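Local coordinates for protein CRISPR-associated endonuclease Cas3-HD (Methanocaldococcus jannaschii, PDB 3S4L) that cleaves single-stranded DNA in a Mg(2+)-dependent manner, and single-stranded RNA without needing a metal, as an effector nuclease of CRISPR interference, at residues A[28-32]-A[56-60]; A[66-72]-A[89-95]; A[118-123]-A[208-212]. The contacts are given in a common frame with arbitrary orientation. Numbering follows the deposited sequence.

Contact 1: A[28-32]-A[56-60]; sequences WERIK and DEFMK
Two helical segments run antiparallel here: the last residues of helix 17-31, in 28-32, face the middle of helix 52-65, in 56-60. The CA atoms pair Trp-28 with Lys-60 (7.9 Å) and Lys-32 with Asp-56 (7.7 Å).

The polar interactions centre on the carboxylate of Asp-56, whose t rotamer swings it toward 28-32. Trp-28 NE1 donates to Asp-56 OD1 at 2.7 Å, and Lys-32 NZ forms a 2.8 Å salt bridge with Asp-56 OD2. Lys-32, chi1 p and extended beyond it, also brings NZ 3.0 Å from Glu-29 OE2, a salt bridge whose hydrogen bond is weak, so Glu-29, Lys-32 and Asp-56 make one salt-bridge network.

The apolar packing belongs to Trp-28, chi1 t, with CZ2 3.4 Å from Met-59 CB and CD1 3.9 Å from Lys-60 CG. Pro-214 and Ile-39 also pack on both Trp-28 and Met-59. This is helix-helix packing within the mainly helical HD-domain fold, on the helix that leads into the metal-binding HD motif.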
# COMPACT_ATOMS: atom_id res chain seq x y z
N TRP A 28 2.86 16.08 2.04
CA TRP A 28 4.15 15.40 2.19
C TRP A 28 5.27 16.39 1.89
O TRP A 28 6.25 16.47 2.64
CB TRP A 28 4.23 14.17 1.27
CG TRP A 28 5.61 13.54 1.12
CD1 TRP A 28 6.35 13.46 -0.04
CD2 TRP A 28 6.39 12.90 2.14
NE1 TRP A 28 7.54 12.81 0.21
CE2 TRP A 28 7.59 12.45 1.54
CE3 TRP A 28 6.20 12.65 3.51
CZ2 TRP A 28 8.60 11.79 2.25
CZ3 TRP A 28 7.19 11.99 4.22
CH2 TRP A 28 8.38 11.57 3.59
N GLU A 29 5.11 17.13 0.81
CA GLU A 29 6.04 18.19 0.44
C GLU A 29 6.33 19.14 1.60
O GLU A 29 7.44 19.67 1.71
CB GLU A 29 5.50 18.98 -0.75
CG GLU A 29 5.71 18.31 -2.11
CD GLU A 29 7.18 18.21 -2.50
OE1 GLU A 29 7.98 19.08 -2.09
OE2 GLU A 29 7.53 17.27 -3.24
N ARG A 30 5.35 19.36 2.47
CA ARG A 30 5.52 20.34 3.54
C ARG A 30 6.31 19.77 4.72
O ARG A 30 6.95 20.52 5.46
CB ARG A 30 4.16 20.91 3.99
CG ARG A 30 3.35 21.55 2.86
CD ARG A 30 2.09 22.27 3.35
NE ARG A 30 1.04 22.30 2.34
CZ ARG A 30 -0.03 21.51 2.33
NH1 ARG A 30 -0.22 20.62 3.31
NH2 ARG A 30 -0.93 21.60 1.35
N ILE A 31 6.30 18.46 4.89
CA ILE A 31 6.98 17.87 6.03
C ILE A 31 8.19 16.96 5.73
O ILE A 31 8.98 16.65 6.63
CB ILE A 31 5.99 17.08 6.89
CG1 ILE A 31 5.44 15.89 6.12
CG2 ILE A 31 4.85 17.99 7.37
CD1 ILE A 31 4.61 14.96 6.97
N LYS A 32 8.36 16.56 4.47
CA LYS A 32 9.29 15.47 4.13
C LYS A 32 10.71 15.67 4.68
O LYS A 32 11.34 14.71 5.15
CB LYS A 32 9.31 15.19 2.62
CG LYS A 32 9.65 16.39 1.74
CD LYS A 32 9.71 16.04 0.25
CE LYS A 32 10.02 17.29 -0.57
NZ LYS A 32 10.27 17.00 -2.01
N ASP A 56 12.45 9.94 -1.45
CA ASP A 56 11.29 10.80 -1.61
C ASP A 56 10.29 10.17 -2.58
O ASP A 56 9.10 10.02 -2.27
CB ASP A 56 11.77 12.19 -2.11
CG ASP A 56 10.67 13.25 -2.08
OD1 ASP A 56 9.58 12.98 -1.53
OD2 ASP A 56 10.89 14.36 -2.60
N GLU A 57 10.78 9.80 -3.76
CA GLU A 57 9.96 9.11 -4.75
C GLU A 57 9.32 7.87 -4.14
O GLU A 57 8.14 7.60 -4.37
CB GLU A 57 10.80 8.69 -5.95
CG GLU A 57 11.45 9.84 -6.68
CD GLU A 57 12.54 9.38 -7.62
OE1 GLU A 57 12.40 8.26 -8.18
OE2 GLU A 57 13.54 10.12 -7.80
N PHE A 58 10.12 7.10 -3.41
CA PHE A 58 9.65 5.87 -2.78
C PHE A 58 8.48 6.18 -1.84
O PHE A 58 7.44 5.53 -1.90
CB PHE A 58 10.82 5.16 -2.06
CG PHE A 58 10.40 4.05 -1.13
CD1 PHE A 58 10.07 2.80 -1.62
CD2 PHE A 58 10.39 4.26 0.25
CE1 PHE A 58 9.70 1.76 -0.75
CE2 PHE A 58 10.01 3.23 1.13
CZ PHE A 58 9.67 1.97 0.62
N MET A 59 8.65 7.20 -1.00
CA MET A 59 7.59 7.59 -0.06
C MET A 59 6.32 8.06 -0.77
O MET A 59 5.22 7.72 -0.34
CB MET A 59 8.08 8.67 0.91
CG MET A 59 9.08 8.13 1.93
SD MET A 59 8.39 6.72 2.86
CE MET A 59 6.95 7.53 3.56
N LYS A 60 6.48 8.83 -1.85
CA LYS A 60 5.35 9.29 -2.63
C LYS A 60 4.53 8.13 -3.19
O LYS A 60 3.32 8.24 -3.38
CB LYS A 60 5.80 10.16 -3.80
CG LYS A 60 6.27 11.57 -3.46
CD LYS A 60 6.63 12.31 -4.75
CE LYS A 60 7.71 13.34 -4.55
NZ LYS A 60 8.21 13.83 -5.86

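Contact 2: A[66-72]-A[89-95]; sequences HDIGKAS and FRHELVS. With CA (calcium ion), chain C.
Starting from His-66, the backbone turns out of helix 52-65 through the HD motif into a 3-10 segment, 68-71, and meets the first turn of helix 91-107 with Gly-69 CA only 4.3 Å from His-91 CA. His-66 points its CB away; its carbonyl O accepts a 2.7 Å hydrogen bond from Ser-95 OG, although the position of that oxygen is less certain. Asp-67 (chi1 m) turns its carboxylate to the calcium ion: OD2 binds at 2.3 Å, matched by His-91 NE2 at 2.3 Å from the ion, for which His-91 takes chi1 p. OD1 of Asp-67 accepts a 2.6 Å hydrogen bond from metal-bound water 1. Ile-68 turns the end of its side chain away from 89-95. Next comes the tightest point. Gly-69 N donates to Ser-95 OG (2.8 Å), and Gly-69 CA lies 3.4 Å from His-91 O in a CA-H...O contact; a CB there would clash with that oxygen. Lys-70 reaches back to the carbonyl of Ala-11. Ser-72 closes the turn, OG donating to Gly-69 O at 2.7 Å and lying 3.3 Å from Phe-89 CZ. His-123 and His-124 complete the protein ligands of this catalytic Mg(2+) site, and two waters also bind the ion. Around this core, helix 159-167 covers Ile-68, helix 142-149 packs on Phe-89 and Val-94, and helix 17-31 touches His-66 and Asp-67.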
# COMPACT_ATOMS: atom_id res chain seq x y z
N HIS A 66 -1.14 3.42 -0.94
CA HIS A 66 -1.50 2.64 0.24
C HIS A 66 -3.01 2.38 0.36
O HIS A 66 -3.43 1.39 0.96
CB HIS A 66 -0.90 3.21 1.53
CG HIS A 66 -1.54 4.48 1.99
ND1 HIS A 66 -1.26 5.69 1.41
CD2 HIS A 66 -2.44 4.72 2.97
CE1 HIS A 66 -1.96 6.63 2.01
NE2 HIS A 66 -2.68 6.07 2.97
N ASP A 67 -3.82 3.24 -0.25
CA ASP A 67 -5.27 3.02 -0.29
C ASP A 67 -5.81 2.66 -1.66
O ASP A 67 -7.03 2.78 -1.89
CB ASP A 67 -6.02 4.25 0.24
CG ASP A 67 -6.04 4.30 1.75
OD1 ASP A 67 -6.25 5.40 2.31
OD2 ASP A 67 -5.84 3.22 2.37
N ILE A 68 -4.93 2.24 -2.56
CA ILE A 68 -5.38 1.86 -3.90
C ILE A 68 -6.38 0.70 -3.81
O ILE A 68 -7.27 0.58 -4.65
CB ILE A 68 -4.21 1.54 -4.86
CG1 ILE A 68 -4.68 1.59 -6.31
CG2 ILE A 68 -3.61 0.19 -4.52
CD1 ILE A 68 -5.57 2.81 -6.60
N GLY A 69 -6.25 -0.12 -2.76
CA GLY A 69 -7.17 -1.22 -2.50
C GLY A 69 -8.62 -0.75 -2.39
O GLY A 69 -9.56 -1.55 -2.54
N LYS A 70 -8.80 0.54 -2.11
CA LYS A 70 -10.15 1.10 -2.07
C LYS A 70 -10.82 1.09 -3.45
O LYS A 70 -12.05 1.17 -3.55
CB LYS A 70 -10.17 2.51 -1.47
CG LYS A 70 -9.92 2.56 0.05
CD LYS A 70 -9.95 4.03 0.56
CE LYS A 70 -9.71 4.14 2.07
NZ LYS A 70 -10.10 5.50 2.60
N ALA A 71 -10.02 1.03 -4.51
CA ALA A 71 -10.62 0.96 -5.84
C ALA A 71 -11.17 -0.45 -6.14
O ALA A 71 -11.54 -0.72 -7.28
CB ALA A 71 -9.64 1.41 -6.92
N SER A 72 -11.21 -1.32 -5.13
CA SER A 72 -11.92 -2.62 -5.26
C SER A 72 -13.41 -2.34 -5.38
O SER A 72 -13.93 -1.50 -4.66
CB SER A 72 -11.69 -3.50 -4.03
OG SER A 72 -10.31 -3.79 -3.83
N PHE A 89 -13.59 -7.77 4.35
CA PHE A 89 -12.67 -7.34 3.30
C PHE A 89 -11.67 -6.30 3.83
O PHE A 89 -12.05 -5.37 4.55
CB PHE A 89 -13.37 -6.79 2.07
CG PHE A 89 -12.41 -6.26 1.04
CD1 PHE A 89 -11.66 -7.14 0.24
CD2 PHE A 89 -12.22 -4.90 0.87
CE1 PHE A 89 -10.74 -6.66 -0.72
CE2 PHE A 89 -11.32 -4.40 -0.10
CZ PHE A 89 -10.57 -5.28 -0.89
N ARG A 90 -10.40 -6.47 3.47
CA ARG A 90 -9.35 -5.55 3.92
C ARG A 90 -8.58 -4.97 2.73
O ARG A 90 -7.78 -5.65 2.09
CB ARG A 90 -8.40 -6.26 4.89
CG ARG A 90 -9.14 -6.95 6.02
CD ARG A 90 -9.24 -6.11 7.28
NE ARG A 90 -9.44 -4.69 7.03
CZ ARG A 90 -8.76 -3.73 7.65
NH1 ARG A 90 -7.84 -4.06 8.55
NH2 ARG A 90 -9.00 -2.45 7.38
N HIS A 91 -8.86 -3.70 2.43
CA HIS A 91 -8.30 -3.04 1.26
C HIS A 91 -6.77 -3.06 1.22
O HIS A 91 -6.17 -3.14 0.14
CB HIS A 91 -8.78 -1.59 1.21
CG HIS A 91 -8.29 -0.76 2.35
ND1 HIS A 91 -8.84 -0.81 3.61
CD2 HIS A 91 -7.30 0.16 2.41
CE1 HIS A 91 -8.21 0.03 4.41
NE2 HIS A 91 -7.27 0.62 3.70
N GLU A 92 -6.14 -3.01 2.39
CA GLU A 92 -4.68 -2.88 2.42
C GLU A 92 -3.93 -4.07 1.83
O GLU A 92 -2.79 -3.93 1.36
CB GLU A 92 -4.15 -2.56 3.84
CG GLU A 92 -4.46 -3.60 4.89
CD GLU A 92 -5.73 -3.25 5.68
OE1 GLU A 92 -6.76 -2.93 5.06
OE2 GLU A 92 -5.67 -3.30 6.93
N LEU A 93 -4.56 -5.25 1.85
CA LEU A 93 -3.93 -6.45 1.28
C LEU A 93 -3.86 -6.31 -0.23
O LEU A 93 -2.87 -6.69 -0.87
CB LEU A 93 -4.69 -7.72 1.66
CG LEU A 93 -4.39 -8.41 3.00
CD1 LEU A 93 -4.48 -7.47 4.19
CD2 LEU A 93 -5.34 -9.60 3.19
N VAL A 94 -4.92 -5.76 -0.81
CA VAL A 94 -4.97 -5.47 -2.23
C VAL A 94 -4.03 -4.32 -2.59
O VAL A 94 -3.41 -4.35 -3.64
CB VAL A 94 -6.38 -5.12 -2.69
CG1 VAL A 94 -6.35 -4.59 -4.13
CG2 VAL A 94 -7.28 -6.34 -2.54
N SER A 95 -3.94 -3.32 -1.72
CA SER A 95 -2.94 -2.25 -1.89
C SER A 95 -1.50 -2.81 -1.91
O SER A 95 -0.70 -2.46 -2.79
CB SER A 95 -3.04 -1.19 -0.77
OG SER A 95 -4.29 -0.52 -0.75
CA CA C . -6.25 2.54 4.48
O HOH W 1 -5.53 4.73 4.72
O HOH W 2 -8.47 4.26 4.80

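Contact 3: A[118-123]-A[208-212]; sequences LTVMLH and VGTLL. With CA (calcium ion), chain C.
Thr-119 has the most surface covered in this contact, and it sits in the last turn of helix 110-121 against helix 204-215. The two segments run in the same general sense but are clearly inclined to each other, with Thr-119 CA 5.3 Å from Val-208 CA and His-123 CA 6.5 Å from Leu-212 CA, close enough at the first pair for backbone and side chain to touch. Thr-119 adopts chi1 m. Its OG1 is hydrogen-bonded to Ile-115 O, one turn back in its own helix, and lies 4.0 Å from Val-208 CA and 3.5 Å from Leu-211 CD1. The methyl CG2 of Thr-119 packs 3.6 Å from Leu-212 CD1.

Val-208, chi1 t, points toward 118-123 and spreads its methyls between two leucines: CG2 is 4.1 Å from Leu-118 CD2, and CG1 is 4.3 Å from Leu-122 CD2. No hydrogen bond crosses the interface. This is apolar helix packing in the predominantly helical HD domain, beside its metal centre: the chain leaves helical geometry at Leu-122, and the next residue, His-123, binds the calcium ion, NE2 to metal 2.4 Å. Asp-67, His-91 and His-124 supply the other protein ligands.

Leu-212 packs against that exit. Its chi1 of -120° lies between wells and brings CD1 within 3.7 Å of His-123 CA, while CD2 lies 3.9 Å from Leu-122 O. The imidazole of His-123 (chi1 p) leads away from helix 204-215, and its ND1 donates to Val-120 O at 2.5 Å, which leaves NE2 directed at the metal.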
# COMPACT_ATOMS: atom_id res chain seq x y z
N LEU A 118 4.86 -4.39 2.45
CA LEU A 118 4.58 -4.78 3.82
C LEU A 118 4.12 -3.58 4.65
O LEU A 118 3.23 -3.70 5.48
CB LEU A 118 5.83 -5.39 4.46
CG LEU A 118 5.69 -5.96 5.87
CD1 LEU A 118 4.55 -6.98 5.93
CD2 LEU A 118 7.00 -6.58 6.31
N THR A 119 4.73 -2.43 4.42
CA THR A 119 4.34 -1.22 5.13
C THR A 119 2.89 -0.91 4.78
O THR A 119 2.07 -0.59 5.66
CB THR A 119 5.23 -0.04 4.72
OG1 THR A 119 6.58 -0.33 5.08
CG2 THR A 119 4.78 1.23 5.41
N VAL A 120 2.59 -1.01 3.49
CA VAL A 120 1.25 -0.78 2.98
C VAL A 120 0.25 -1.82 3.52
O VAL A 120 -0.91 -1.49 3.82
CB VAL A 120 1.26 -0.79 1.45
CG1 VAL A 120 -0.15 -1.08 0.93
CG2 VAL A 120 1.79 0.55 0.91
N MET A 121 0.69 -3.07 3.63
CA MET A 121 -0.16 -4.15 4.11
C MET A 121 -0.45 -3.94 5.59
O MET A 121 -1.42 -4.45 6.14
CB MET A 121 0.55 -5.50 3.91
CG MET A 121 -0.38 -6.72 3.92
SD MET A 121 0.52 -8.28 4.08
CE MET A 121 0.99 -8.59 2.38
N LEU A 122 0.38 -3.15 6.24
CA LEU A 122 0.26 -2.95 7.67
C LEU A 122 -0.06 -1.49 8.00
O LEU A 122 0.11 -1.08 9.13
CB LEU A 122 1.58 -3.37 8.37
CG LEU A 122 1.82 -4.83 8.75
CD1 LEU A 122 1.34 -5.82 7.70
CD2 LEU A 122 3.29 -5.09 9.09
N HIS A 123 -0.52 -0.71 7.03
CA HIS A 123 -0.69 0.72 7.29
C HIS A 123 -1.86 1.02 8.21
O HIS A 123 -2.09 2.18 8.57
CB HIS A 123 -0.74 1.57 6.01
CG HIS A 123 -2.03 1.47 5.25
ND1 HIS A 123 -2.19 0.63 4.17
CD2 HIS A 123 -3.21 2.11 5.40
CE1 HIS A 123 -3.41 0.76 3.68
NE2 HIS A 123 -4.06 1.64 4.42
N VAL A 208 9.43 -0.78 9.18
CA VAL A 208 8.02 -0.58 8.85
C VAL A 208 7.46 0.55 9.70
O VAL A 208 6.74 1.42 9.19
CB VAL A 208 7.18 -1.84 9.15
CG1 VAL A 208 5.70 -1.53 9.02
CG2 VAL A 208 7.59 -2.98 8.25
N GLY A 209 7.76 0.51 10.99
CA GLY A 209 7.33 1.56 11.90
C GLY A 209 7.81 2.92 11.46
O GLY A 209 7.08 3.90 11.55
N THR A 210 9.04 2.98 10.95
CA THR A 210 9.62 4.23 10.45
C THR A 210 8.93 4.73 9.17
O THR A 210 8.65 5.92 9.03
CB THR A 210 11.14 4.05 10.14
OG1 THR A 210 11.80 3.48 11.28
CG2 THR A 210 11.80 5.38 9.79
N LEU A 211 8.67 3.83 8.23
CA LEU A 211 8.03 4.24 6.98
C LEU A 211 6.59 4.64 7.25
O LEU A 211 6.04 5.52 6.58
CB LEU A 211 8.11 3.14 5.92
CG LEU A 211 9.51 2.60 5.57
CD1 LEU A 211 9.46 1.58 4.43
CD2 LEU A 211 10.44 3.72 5.23
N LEU A 212 5.97 3.99 8.23
CA LEU A 212 4.58 4.26 8.60
C LEU A 212 4.26 5.72 9.02
O LEU A 212 3.29 6.30 8.54
CB LEU A 212 4.16 3.29 9.70
CG LEU A 212 3.00 2.33 9.44
CD1 LEU A 212 2.57 2.41 7.98
CD2 LEU A 212 3.35 0.89 9.86
CA CA C . -6.25 2.54 4.48
O HOH W 2 -8.47 4.26 4.80
O HOH W 1 -5.53 4.73 4.72

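In the fold
From the N terminus, contact 1 comes first, folding helix 52-65 back on helix 17-31 across a 23-residue connection that includes helix 36-43. Contact 2 then closes a shorter loop of 16 residues, carrying helix 73-80. Contact 3 spans 84 residues and brings helix 204-215, at the end of the modelled chain, back to helix 110-121. The three follow in series, with none nested or crossed. In space, contact 3 touches both of the others: Leu-211 packs on Phe-58 and Met-59 of contact 1, while Val-120 meets Ser-95 of contact 2. Contacts 2 and 3 share the calcium ion and both waters; contact 1 does not touch contact 2.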